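Local coordinates for protein PduO-type ATP--cob(I)alamin adenosyltransferase (Sulfolobus tokodaii, PDB 1WOZ) that probably transfers the adenosyl group of ATP to cob(I)alamin as a PduO-type corrinoid adenosyltransferase, working as a trimer of helical subunits, at residues E33-I38 / E60-G65; V120-E125 / R148-L153; G106-A111 / L158-R163. All blocks are in the same frame, centred on the assembly; numbering follows the deposited sequence.

Interaction 1: E33-I38 / E60-G65; sequences ELNSFI and ELFEIG
With CG of N35 anti to its backbone N (chi1 -150°) and CG of L61 anti to its own carbonyl carbon, an amide and a leucyl chain slide past each other in opposite directions between helices 23-44 and 48-69. CD1 of L61 is the shared point: it lies 3.7 Å from N35 OD1, meets I38 CD1 tip to tip at 3.8 Å, and touches L34 CG, whose chain crosses it at about a right angle. Branched leucine and isoleucine suit this interval, since the axes run nearly antiparallel (173°) but 10.7 Å apart and long side chains must span it. The other amide atom, N35 ND2, comes obliquely against the F62 ring, nearest CE1 at 3.0 Å, a value short enough to be doubtful; amide and ring planes are 63° apart. An alanine at N35 would probably open a gap beside L61 CD1 and leave the F62 ring and the bound polyether without the amide they touch. That polyether also touches F62, and P105 of the second subunit packs on N35. The contact is therefore apolar toward the bundle interior, with a single amide turned to a pocket at the subunit boundary.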
ATOM      1  N   GLU A  33       7.171  -1.543   6.055  1.00 16.77           N
ATOM      2  CA  GLU A  33       6.140  -1.583   5.022  1.00 15.92           C
ATOM      3  C   GLU A  33       6.799  -1.918   3.679  1.00 16.30           C
ATOM      4  O   GLU A  33       6.329  -2.776   2.934  1.00 16.17           O
ATOM      5  CB  GLU A  33       5.382  -0.241   4.957  1.00 13.44           C
ATOM      6  CG  GLU A  33       4.234  -0.289   3.935  1.00 15.99           C
ATOM      7  CD  GLU A  33       3.387   0.983   3.870  1.00 18.25           C
ATOM      8  OE1 GLU A  33       3.583   1.897   4.690  1.00 19.63           O
ATOM      9  OE2 GLU A  33       2.498   1.058   2.991  1.00 19.31           O
ATOM     10  N   LEU A  34       7.900  -1.249   3.359  1.00 14.45           N
ATOM     11  CA  LEU A  34       8.605  -1.558   2.112  1.00 16.53           C
ATOM     12  C   LEU A  34       9.069  -3.029   2.104  1.00 15.73           C
ATOM     13  O   LEU A  34       8.883  -3.756   1.122  1.00 14.12           O
ATOM     14  CB  LEU A  34       9.817  -0.627   1.944  1.00 13.52           C
ATOM     15  CG  LEU A  34      10.808  -0.993   0.815  1.00 17.24           C
ATOM     16  CD1 LEU A  34      10.106  -0.960  -0.554  1.00 14.18           C
ATOM     17  CD2 LEU A  34      11.975   0.019   0.809  1.00 17.07           C
ATOM     18  N   ASN A  35       9.652  -3.470   3.214  1.00 15.09           N
ATOM     19  CA  ASN A  35      10.152  -4.838   3.323  1.00 16.21           C
ATOM     20  C   ASN A  35       9.023  -5.859   3.098  1.00 15.49           C
ATOM     21  O   ASN A  35       9.227  -6.917   2.485  1.00 14.18           O
ATOM     22  CB  ASN A  35      10.790  -5.026   4.722  1.00 16.76           C
ATOM     23  CG  ASN A  35      11.925  -6.049   4.727  1.00 19.28           C
ATOM     24  OD1 ASN A  35      12.380  -6.507   3.682  1.00 18.55           O
ATOM     25  ND2 ASN A  35      12.384  -6.404   5.916  1.00 20.38           N
ATOM     26  N   SER A  36       7.827  -5.539   3.596  1.00 14.16           N
ATOM     27  CA  SER A  36       6.687  -6.439   3.451  1.00 15.35           C
ATOM     28  C   SER A  36       6.227  -6.483   1.995  1.00 14.93           C
ATOM     29  O   SER A  36       5.920  -7.566   1.478  1.00 15.41           O
ATOM     30  CB  SER A  36       5.553  -6.016   4.391  1.00 16.15           C
ATOM     31  OG  SER A  36       6.003  -6.091   5.754  1.00 18.43           O
ATOM     32  N   PHE A  37       6.177  -5.332   1.316  1.00 15.77           N
ATOM     33  CA  PHE A  37       5.821  -5.379  -0.116  1.00 16.37           C
ATOM     34  C   PHE A  37       6.881  -6.186  -0.896  1.00 16.59           C
ATOM     35  O   PHE A  37       6.560  -6.916  -1.847  1.00 14.37           O
ATOM     36  CB  PHE A  37       5.688  -3.962  -0.707  1.00 14.79           C
ATOM     37  CG  PHE A  37       4.314  -3.342  -0.500  1.00 15.89           C
ATOM     38  CD1 PHE A  37       3.237  -3.720  -1.297  1.00 16.99           C
ATOM     39  CD2 PHE A  37       4.095  -2.431   0.534  1.00 15.00           C
ATOM     40  CE1 PHE A  37       1.946  -3.200  -1.065  1.00 15.99           C
ATOM     41  CE2 PHE A  37       2.816  -1.904   0.791  1.00 16.92           C
ATOM     42  CZ  PHE A  37       1.729  -2.289  -0.011  1.00 17.67           C
ATOM     43  N   ILE A  38       8.147  -6.058  -0.510  1.00 16.20           N
ATOM     44  CA  ILE A  38       9.178  -6.832  -1.204  1.00 15.97           C
ATOM     45  C   ILE A  38       8.923  -8.332  -0.985  1.00 17.42           C
ATOM     46  O   ILE A  38       9.040  -9.130  -1.915  1.00 15.68           O
ATOM     47  CB  ILE A  38      10.598  -6.463  -0.719  1.00 18.19           C
ATOM     48  CG1 ILE A  38      10.997  -5.111  -1.321  1.00 17.02           C
ATOM     49  CG2 ILE A  38      11.613  -7.522  -1.190  1.00 17.77           C
ATOM     50  CD1 ILE A  38      12.240  -4.462  -0.686  1.00 17.31           C
ATOM     51  N   GLU A  60      19.203  -6.479   3.982  1.00 19.34           N
ATOM     52  CA  GLU A  60      19.834  -5.159   4.064  1.00 18.90           C
ATOM     53  C   GLU A  60      18.905  -4.076   4.600  1.00 19.32           C
ATOM     54  O   GLU A  60      19.378  -3.104   5.207  1.00 19.38           O
ATOM     55  CB  GLU A  60      20.479  -4.779   2.712  1.00 19.00           C
ATOM     56  CG  GLU A  60      21.551  -5.805   2.322  1.00 19.98           C
ATOM     57  CD  GLU A  60      22.286  -5.529   1.010  1.00 22.63           C
ATOM     58  OE1 GLU A  60      21.874  -4.659   0.203  1.00 19.94           O
ATOM     59  OE2 GLU A  60      23.297  -6.217   0.791  1.00 21.19           O
ATOM     60  N   LEU A  61      17.591  -4.238   4.416  1.00 17.71           N
ATOM     61  CA  LEU A  61      16.664  -3.267   4.998  1.00 17.07           C
ATOM     62  C   LEU A  61      16.729  -3.435   6.524  1.00 19.11           C
ATOM     63  O   LEU A  61      16.588  -2.462   7.274  1.00 17.18           O
ATOM     64  CB  LEU A  61      15.214  -3.476   4.503  1.00 17.05           C
ATOM     65  CG  LEU A  61      15.020  -3.099   3.022  1.00 18.12           C
ATOM     66  CD1 LEU A  61      13.551  -3.202   2.648  1.00 16.10           C
ATOM     67  CD2 LEU A  61      15.507  -1.655   2.779  1.00 18.42           C
ATOM     68  N   PHE A  62      16.926  -4.666   6.999  1.00 19.25           N
ATOM     69  CA  PHE A  62      17.056  -4.846   8.455  1.00 20.65           C
ATOM     70  C   PHE A  62      18.378  -4.210   8.895  1.00 20.41           C
ATOM     71  O   PHE A  62      18.464  -3.614   9.962  1.00 20.82           O
ATOM     72  CB  PHE A  62      17.035  -6.328   8.853  1.00 19.77           C
ATOM     73  CG  PHE A  62      15.650  -6.866   9.084  1.00 21.57           C
ATOM     74  CD1 PHE A  62      14.916  -7.422   8.046  1.00 20.42           C
ATOM     75  CD2 PHE A  62      15.058  -6.770  10.348  1.00 21.15           C
ATOM     76  CE1 PHE A  62      13.604  -7.874   8.258  1.00 19.33           C
ATOM     77  CE2 PHE A  62      13.749  -7.223  10.558  1.00 22.09           C
ATOM     78  CZ  PHE A  62      13.029  -7.775   9.500  1.00 20.91           C
ATOM     79  N   GLU A  63      19.422  -4.330   8.075  1.00 20.76           N
ATOM     80  CA  GLU A  63      20.688  -3.700   8.444  1.00 20.68           C
ATOM     81  C   GLU A  63      20.547  -2.177   8.477  1.00 21.46           C
ATOM     82  O   GLU A  63      21.129  -1.494   9.343  1.00 21.13           O
ATOM     83  CB  GLU A  63      21.792  -4.127   7.473  1.00 22.06           C
ATOM     84  CG  GLU A  63      22.110  -5.611   7.602  1.00 24.74           C
ATOM     85  CD  GLU A  63      23.313  -6.054   6.780  1.00 28.69           C
ATOM     86  OE1 GLU A  63      23.947  -7.046   7.177  1.00 33.09           O
ATOM     87  OE2 GLU A  63      23.615  -5.441   5.738  1.00 32.29           O
ATOM     88  N   ILE A  64      19.764  -1.639   7.545  1.00 19.63           N
ATOM     89  CA  ILE A  64      19.523  -0.200   7.507  1.00 18.62           C
ATOM     90  C   ILE A  64      18.804   0.200   8.788  1.00 19.67           C
ATOM     91  O   ILE A  64      19.110   1.234   9.394  1.00 18.52           O
ATOM     92  CB  ILE A  64      18.655   0.198   6.256  1.00 20.26           C
ATOM     93  CG1 ILE A  64      19.514   0.087   5.002  1.00 21.36           C
ATOM     94  CG2 ILE A  64      18.010   1.571   6.462  1.00 20.29           C
ATOM     95  CD1 ILE A  64      18.787   0.405   3.703  1.00 22.82           C
ATOM     96  N   GLY A  65      17.835  -0.610   9.206  1.00 19.13           N
ATOM     97  CA  GLY A  65      17.131  -0.301  10.443  1.00 20.54           C
ATOM     98  C   GLY A  65      18.066  -0.300  11.653  1.00 20.91           C
ATOM     99  O   GLY A  65      17.913   0.517  12.566  1.00 22.56           O
TER

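Interaction 2: V120-E125 / R148-L153; sequences VARRVE and RLSSLL
R122 on helix 109-134 lays the aliphatic start of its side chain against S150 on helix 140-163. Its CB makes no close approach to the other segment. CG, placed anti to the carbonyl carbon (chi1 -77°), is the atom that touches: it lies 3.7 Å from S150 CB and 3.9 Å from S150 OG. CD continues the extended chain past the serine, and a bend at chi3 (60°) then turns NE and the guanidinium aside, where NH1 and NH2 come within contact distance of neither S150 nor any other residue of 148-153. A long, flexible arginine suits this margin, because its methylene part can cover the serine while its charged end stays on the exposed side; the residue also packs on D32 of the third subunit.

Deeper in, small residues set the spacing. A121 and S150 bring their CA atoms to 5.9 Å, and A121 CB meets S150 CB at 4.3 Å. On the next turn L153 CD1 rests 4.2 Å from A121 CB, an apolar contact of leucine on alanine. S150 OG spends its polarity within its own helix, bonding to N147 O, so a hydroxyl can be buried here at little cost. E125 OE1 is too distant from S150 OG for a bond; its carboxylate is instead engaged through OE2, by N147 ND2 and, as a salt bridge, by K20 of the third subunit.

The axes approach to 9.1 Å at 171°, with the small A121 and S150 at the point of nearest CA approach. Nearly antiparallel neighbouring helices joined by a short loop are the unit of an up-and-down bundle, here the five-helix bundle of the cobalamin adenosyltransferase family.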
ATOM      1  N   VAL A 120       6.439   2.308  -3.462  1.00 17.69           N
ATOM      2  CA  VAL A 120       6.513   2.375  -2.000  1.00 16.45           C
ATOM      3  C   VAL A 120       7.956   2.729  -1.609  1.00 17.55           C
ATOM      4  O   VAL A 120       8.178   3.520  -0.684  1.00 16.45           O
ATOM      5  CB  VAL A 120       6.055   1.045  -1.359  1.00 17.75           C
ATOM      6  CG1 VAL A 120       6.321   1.050   0.194  1.00 15.76           C
ATOM      7  CG2 VAL A 120       4.550   0.884  -1.609  1.00 17.69           C
ATOM      8  N   ALA A 121       8.934   2.173  -2.328  1.00 15.81           N
ATOM      9  CA  ALA A 121      10.338   2.486  -2.032  1.00 17.84           C
ATOM     10  C   ALA A 121      10.555   4.003  -2.201  1.00 18.05           C
ATOM     11  O   ALA A 121      11.252   4.643  -1.404  1.00 16.58           O
ATOM     12  CB  ALA A 121      11.261   1.706  -2.967  1.00 16.18           C
ATOM     13  N   ARG A 122       9.947   4.576  -3.240  1.00 18.35           N
ATOM     14  CA  ARG A 122      10.068   6.006  -3.485  1.00 19.41           C
ATOM     15  C   ARG A 122       9.387   6.812  -2.378  1.00 19.22           C
ATOM     16  O   ARG A 122       9.890   7.881  -1.988  1.00 17.66           O
ATOM     17  CB  ARG A 122       9.525   6.357  -4.888  1.00 21.31           C
ATOM     18  CG  ARG A 122      10.537   5.955  -5.983  1.00 23.95           C
ATOM     19  CD  ARG A 122      10.056   6.243  -7.414  1.00 29.71           C
ATOM     20  NE  ARG A 122       9.761   7.653  -7.698  1.00 29.80           N
ATOM     21  CZ  ARG A 122      10.624   8.562  -8.164  1.00 34.07           C
ATOM     22  NH1 ARG A 122      11.887   8.249  -8.413  1.00 36.00           N
ATOM     23  NH2 ARG A 122      10.204   9.797  -8.431  1.00 33.79           N
ATOM     24  N   ARG A 123       8.294   6.287  -1.810  1.00 17.36           N
ATOM     25  CA  ARG A 123       7.630   6.994  -0.716  1.00 18.81           C
ATOM     26  C   ARG A 123       8.542   6.974   0.527  1.00 19.39           C
ATOM     27  O   ARG A 123       8.673   7.993   1.236  1.00 19.29           O
ATOM     28  CB  ARG A 123       6.247   6.380  -0.406  1.00 18.77           C
ATOM     29  CG  ARG A 123       5.743   6.663   1.039  1.00 20.55           C
ATOM     30  CD  ARG A 123       4.219   6.606   1.171  1.00 20.12           C
ATOM     31  NE  ARG A 123       3.612   5.353   0.703  1.00 22.03           N
ATOM     32  CZ  ARG A 123       3.447   4.267   1.451  1.00 20.96           C
ATOM     33  NH1 ARG A 123       3.863   4.275   2.713  1.00 21.11           N
ATOM     34  NH2 ARG A 123       2.818   3.195   0.955  1.00 19.39           N
ATOM     35  N   VAL A 124       9.187   5.837   0.784  1.00 18.62           N
ATOM     36  CA  VAL A 124      10.109   5.727   1.917  1.00 18.94           C
ATOM     37  C   VAL A 124      11.303   6.668   1.685  1.00 19.33           C
ATOM     38  O   VAL A 124      11.770   7.332   2.618  1.00 19.87           O
ATOM     39  CB  VAL A 124      10.633   4.268   2.099  1.00 20.17           C
ATOM     40  CG1 VAL A 124      11.605   4.194   3.326  1.00 20.82           C
ATOM     41  CG2 VAL A 124       9.443   3.315   2.301  1.00 20.22           C
ATOM     42  N   GLU A 125      11.782   6.740   0.444  1.00 19.73           N
ATOM     43  CA  GLU A 125      12.905   7.640   0.116  1.00 21.55           C
ATOM     44  C   GLU A 125      12.545   9.102   0.431  1.00 22.32           C
ATOM     45  O   GLU A 125      13.333   9.818   1.073  1.00 21.57           O
ATOM     46  CB  GLU A 125      13.291   7.519  -1.366  1.00 20.88           C
ATOM     47  CG  GLU A 125      14.436   8.480  -1.745  1.00 25.06           C
ATOM     48  CD  GLU A 125      14.740   8.517  -3.231  1.00 26.74           C
ATOM     49  OE1 GLU A 125      14.070   7.803  -4.018  1.00 26.01           O
ATOM     50  OE2 GLU A 125      15.666   9.268  -3.616  1.00 28.51           O
ATOM     51  N   ARG A 148      18.657   4.012  -5.194  1.00 19.73           N
ATOM     52  CA  ARG A 148      19.128   2.980  -6.124  1.00 20.12           C
ATOM     53  C   ARG A 148      18.180   1.796  -6.150  1.00 19.81           C
ATOM     54  O   ARG A 148      18.046   1.122  -7.172  1.00 18.47           O
ATOM     55  CB  ARG A 148      20.496   2.427  -5.708  1.00 21.28           C
ATOM     56  CG  ARG A 148      21.745   3.208  -6.126  1.00 25.85           C
ATOM     57  CD  ARG A 148      21.498   4.542  -6.768  1.00 28.85           C
ATOM     58  NE  ARG A 148      22.771   5.250  -6.916  1.00 29.87           N
ATOM     59  CZ  ARG A 148      22.920   6.555  -6.757  1.00 30.81           C
ATOM     60  NH1 ARG A 148      21.879   7.303  -6.461  1.00 30.43           N
ATOM     61  NH2 ARG A 148      24.121   7.106  -6.850  1.00 32.92           N
ATOM     62  N   LEU A 149      17.561   1.508  -5.005  1.00 17.81           N
ATOM     63  CA  LEU A 149      16.648   0.377  -4.952  1.00 17.94           C
ATOM     64  C   LEU A 149      15.455   0.571  -5.878  1.00 16.88           C
ATOM     65  O   LEU A 149      15.029  -0.373  -6.548  1.00 17.31           O
ATOM     66  CB  LEU A 149      16.163   0.158  -3.515  1.00 17.09           C
ATOM     67  CG  LEU A 149      15.089  -0.909  -3.308  1.00 16.34           C
ATOM     68  CD1 LEU A 149      15.576  -2.251  -3.765  1.00 17.90           C
ATOM     69  CD2 LEU A 149      14.751  -0.959  -1.795  1.00 19.38           C
ATOM     70  N   SER A 150      14.888   1.767  -5.905  1.00 17.57           N
ATOM     71  CA  SER A 150      13.741   1.948  -6.781  1.00 19.85           C
ATOM     72  C   SER A 150      14.129   1.759  -8.261  1.00 19.77           C
ATOM     73  O   SER A 150      13.329   1.241  -9.049  1.00 17.83           O
ATOM     74  CB  SER A 150      13.081   3.303  -6.537  1.00 20.67           C
ATOM     75  OG  SER A 150      13.933   4.373  -6.885  1.00 24.88           O
ATOM     76  N   SER A 151      15.351   2.139  -8.643  1.00 18.96           N
ATOM     77  CA  SER A 151      15.756   1.936 -10.041  1.00 20.05           C
ATOM     78  C   SER A 151      15.946   0.438 -10.329  1.00 20.53           C
ATOM     79  O   SER A 151      15.656  -0.031 -11.433  1.00 17.49           O
ATOM     80  CB  SER A 151      17.057   2.690 -10.351  1.00 22.07           C
ATOM     81  OG  SER A 151      16.855   4.077 -10.191  1.00 22.51           O
ATOM     82  N   LEU A 152      16.456  -0.305  -9.338  1.00 19.09           N
ATOM     83  CA  LEU A 152      16.622  -1.742  -9.501  1.00 17.89           C
ATOM     84  C   LEU A 152      15.235  -2.398  -9.684  1.00 17.55           C
ATOM     85  O   LEU A 152      15.050  -3.261 -10.546  1.00 18.47           O
ATOM     86  CB  LEU A 152      17.329  -2.342  -8.265  1.00 18.90           C
ATOM     87  CG  LEU A 152      17.313  -3.872  -8.178  1.00 19.18           C
ATOM     88  CD1 LEU A 152      17.959  -4.478  -9.421  1.00 17.91           C
ATOM     89  CD2 LEU A 152      18.030  -4.321  -6.896  1.00 20.12           C
ATOM     90  N   LEU A 153      14.270  -2.004  -8.854  1.00 16.05           N
ATOM     91  CA  LEU A 153      12.922  -2.563  -8.951  1.00 16.56           C
ATOM     92  C   LEU A 153      12.315  -2.270 -10.337  1.00 16.21           C
ATOM     93  O   LEU A 153      11.626  -3.115 -10.909  1.00 16.18           O
ATOM     94  CB  LEU A 153      12.042  -1.991  -7.836  1.00 16.39           C
ATOM     95  CG  LEU A 153      12.405  -2.497  -6.418  1.00 17.57           C
ATOM     96  CD1 LEU A 153      11.691  -1.655  -5.367  1.00 15.75           C
ATOM     97  CD2 LEU A 153      12.017  -3.980  -6.262  1.00 19.62           C
TER

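Interaction 3: G106-A111 / L158-R163; sequences GGSEEA and LVANKR
N161, in the last turn of helix 140-163, grips the turn that leads into helix 109-134, and the tight part of the contact is built round its amide. ND2 donates to G106 O at 3.1 Å along an almost straight line (177°), with the acceptor lying in the amide plane. OD1 receives two donors, S108 N and S108 OG, each at 2.8 Å; the backbone N-H is tilted 15° from the carbonyl plane and the hydroxyl more strongly. Since both ends of the amide are engaged, its rotation is fixed, and ND2 has a further partner in E168 OE2. Asparagine suits the place because one flat group supplies a donor and an acceptor to two backbone positions.

S108 OG stands between its backbone N and carbonyl carbon, from where it also accepts from A111 N at 3.1 Å. G107 must be glycine: its backbone angles forbid a CB, which would also collide with N161 OD1. A111 completes the close side: A111 CB lies 3.2 Å from N161 OD1, and alanine suits the place because atoms beyond CB would have to find room beside the amide and A160.

Toward the partly exposed side the packing becomes looser. There E110 CB merely rests on A160 CB at 4.0 Å, while the glutamate chain, bent at chi2, takes its carboxylate to a salt bridge with R164, just past the end of 158-163. W47 touches both E110 and A160.

The whole is a serine N-cap in which the capping residue is itself held by an asparagine from the neighbouring antiparallel helix, tying the start of helix 109-134 to the end of helix 140-163 at one end of the bundle.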
ATOM      1  N   GLY A 106       2.728  -1.342 -14.798  1.00 18.88           N
ATOM      2  CA  GLY A 106       1.783  -2.430 -14.998  1.00 18.06           C
ATOM      3  C   GLY A 106       2.302  -3.497 -15.961  1.00 18.42           C
ATOM      4  O   GLY A 106       3.519  -3.632 -16.170  1.00 17.78           O
ATOM      5  N   GLY A 107       1.361  -4.242 -16.539  1.00 19.49           N
ATOM      6  CA  GLY A 107       1.662  -5.316 -17.479  1.00 20.16           C
ATOM      7  C   GLY A 107       1.388  -6.672 -16.839  1.00 19.75           C
ATOM      8  O   GLY A 107       0.243  -6.970 -16.447  1.00 19.40           O
ATOM      9  N   SER A 108       2.421  -7.508 -16.748  1.00 18.53           N
ATOM     10  CA  SER A 108       2.282  -8.811 -16.095  1.00 19.35           C
ATOM     11  C   SER A 108       2.040  -8.579 -14.603  1.00 18.76           C
ATOM     12  O   SER A 108       2.344  -7.513 -14.080  1.00 16.73           O
ATOM     13  CB  SER A 108       3.555  -9.650 -16.262  1.00 19.44           C
ATOM     14  OG  SER A 108       4.690  -8.968 -15.757  1.00 19.30           O
ATOM     15  N   GLU A 109       1.473  -9.565 -13.919  1.00 17.94           N
ATOM     16  CA  GLU A 109       1.240  -9.384 -12.481  1.00 20.06           C
ATOM     17  C   GLU A 109       2.602  -9.221 -11.788  1.00 19.35           C
ATOM     18  O   GLU A 109       2.718  -8.468 -10.819  1.00 20.06           O
ATOM     19  CB  GLU A 109       0.457 -10.582 -11.905  1.00 22.95           C
ATOM     20  CG  GLU A 109       0.028 -10.367 -10.440  1.00 28.32           C
ATOM     21  CD  GLU A 109      -0.874 -11.468  -9.916  1.00 30.11           C
ATOM     22  OE1 GLU A 109      -1.198 -11.427  -8.709  1.00 33.42           O
ATOM     23  OE2 GLU A 109      -1.262 -12.359 -10.704  1.00 29.11           O
ATOM     24  N   GLU A 110       3.632  -9.912 -12.291  1.00 18.59           N
ATOM     25  CA  GLU A 110       4.972  -9.803 -11.712  1.00 18.63           C
ATOM     26  C   GLU A 110       5.522  -8.377 -11.829  1.00 17.13           C
ATOM     27  O   GLU A 110       5.991  -7.792 -10.838  1.00 15.76           O
ATOM     28  CB  GLU A 110       5.949 -10.775 -12.386  1.00 20.13           C
ATOM     29  CG  GLU A 110       5.658 -12.236 -12.107  1.00 23.06           C
ATOM     30  CD  GLU A 110       4.662 -12.855 -13.074  1.00 25.69           C
ATOM     31  OE1 GLU A 110       4.074 -12.130 -13.904  1.00 25.99           O
ATOM     32  OE2 GLU A 110       4.463 -14.087 -12.996  1.00 30.13           O
ATOM     33  N   ALA A 111       5.466  -7.809 -13.031  1.00 15.54           N
ATOM     34  CA  ALA A 111       5.938  -6.440 -13.207  1.00 16.65           C
ATOM     35  C   ALA A 111       5.050  -5.470 -12.402  1.00 17.43           C
ATOM     36  O   ALA A 111       5.541  -4.483 -11.850  1.00 17.49           O
ATOM     37  CB  ALA A 111       5.908  -6.050 -14.690  1.00 14.45           C
ATOM     38  N   LEU A 158      10.831  -4.322 -15.909  1.00 17.07           N
ATOM     39  CA  LEU A 158      10.997  -4.376 -17.372  1.00 18.25           C
ATOM     40  C   LEU A 158      11.308  -5.813 -17.807  1.00 18.74           C
ATOM     41  O   LEU A 158      10.755  -6.314 -18.800  1.00 18.32           O
ATOM     42  CB  LEU A 158      12.166  -3.485 -17.827  1.00 20.05           C
ATOM     43  CG  LEU A 158      12.104  -1.997 -17.474  1.00 22.40           C
ATOM     44  CD1 LEU A 158      13.363  -1.305 -17.995  1.00 22.70           C
ATOM     45  CD2 LEU A 158      10.827  -1.372 -18.071  1.00 20.89           C
ATOM     46  N   VAL A 159      12.215  -6.465 -17.079  1.00 16.29           N
ATOM     47  CA  VAL A 159      12.586  -7.828 -17.404  1.00 17.78           C
ATOM     48  C   VAL A 159      11.415  -8.779 -17.155  1.00 17.21           C
ATOM     49  O   VAL A 159      11.194  -9.724 -17.945  1.00 16.91           O
ATOM     50  CB  VAL A 159      13.851  -8.280 -16.612  1.00 18.05           C
ATOM     51  CG1 VAL A 159      14.068  -9.790 -16.790  1.00 19.94           C
ATOM     52  CG2 VAL A 159      15.096  -7.514 -17.145  1.00 19.48           C
ATOM     53  N   ALA A 160      10.646  -8.530 -16.089  1.00 17.17           N
ATOM     54  CA  ALA A 160       9.476  -9.369 -15.797  1.00 17.32           C
ATOM     55  C   ALA A 160       8.503  -9.371 -16.982  1.00 18.71           C
ATOM     56  O   ALA A 160       7.979 -10.437 -17.379  1.00 18.39           O
ATOM     57  CB  ALA A 160       8.742  -8.854 -14.543  1.00 16.71           C
ATOM     58  N   ASN A 161       8.206  -8.189 -17.519  1.00 18.37           N
ATOM     59  CA  ASN A 161       7.293  -8.131 -18.674  1.00 18.32           C
ATOM     60  C   ASN A 161       7.892  -8.826 -19.887  1.00 18.28           C
ATOM     61  O   ASN A 161       7.208  -9.561 -20.578  1.00 17.99           O
ATOM     62  CB  ASN A 161       6.913  -6.676 -19.024  1.00 18.94           C
ATOM     63  CG  ASN A 161       5.776  -6.167 -18.153  1.00 18.15           C
ATOM     64  OD1 ASN A 161       4.977  -6.965 -17.644  1.00 18.71           O
ATOM     65  ND2 ASN A 161       5.697  -4.853 -17.970  1.00 18.37           N
ATOM     66  N   LYS A 162       9.170  -8.595 -20.158  1.00 18.82           N
ATOM     67  CA  LYS A 162       9.808  -9.277 -21.289  1.00 20.93           C
ATOM     68  C   LYS A 162       9.690 -10.792 -21.141  1.00 21.29           C
ATOM     69  O   LYS A 162       9.329 -11.501 -22.095  1.00 21.41           O
ATOM     70  CB  LYS A 162      11.288  -8.908 -21.376  1.00 22.96           C
ATOM     71  CG  LYS A 162      12.035  -9.610 -22.505  1.00 27.59           C
ATOM     72  CD  LYS A 162      13.474  -9.114 -22.550  1.00 31.55           C
ATOM     73  CE  LYS A 162      14.316  -9.881 -23.572  1.00 36.10           C
ATOM     74  NZ  LYS A 162      13.918  -9.530 -24.958  1.00 37.70           N
ATOM     75  N   ARG A 163       9.994 -11.306 -19.951  1.00 20.04           N
ATOM     76  CA  ARG A 163       9.902 -12.746 -19.729  1.00 21.50           C
ATOM     77  C   ARG A 163       8.469 -13.249 -19.844  1.00 22.04           C
ATOM     78  O   ARG A 163       8.247 -14.441 -20.072  1.00 23.49           O
ATOM     79  CB  ARG A 163      10.479 -13.127 -18.355  1.00 21.21           C
ATOM     80  CG  ARG A 163      11.994 -12.904 -18.274  1.00 22.32           C
ATOM     81  CD  ARG A 163      12.570 -13.322 -16.900  1.00 21.48           C
ATOM     82  NE  ARG A 163      13.989 -12.995 -16.790  1.00 21.50           N
ATOM     83  CZ  ARG A 163      14.711 -13.160 -15.685  1.00 22.57           C
ATOM     84  NH1 ARG A 163      14.143 -13.657 -14.593  1.00 20.48           N
ATOM     85  NH2 ARG A 163      15.990 -12.801 -15.659  1.00 22.26           N
TER

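Overall arrangement
Along the chain interaction 1 closes before the others open, joining helices 23-44 and 48-69, whereas interaction 2 is nested inside the loop closed by interaction 3, both using helices 109-134 and 140-163. The centres of interactions 1 and 2 lie 11 Å apart and the two touch: L34 packs on A121 and L149, and E33 OE2 forms a salt bridge with R123 NH2. Interaction 3 sits toward one end, its centre about 17 Å from that of interaction 2 and 22 Å from that of interaction 1. Two helical hairpins thus merge mid-bundle, and all three contacts adjoin neighbouring subunits, consistent with bundle and trimer forming together, since E33 and R123 also pair between subunits.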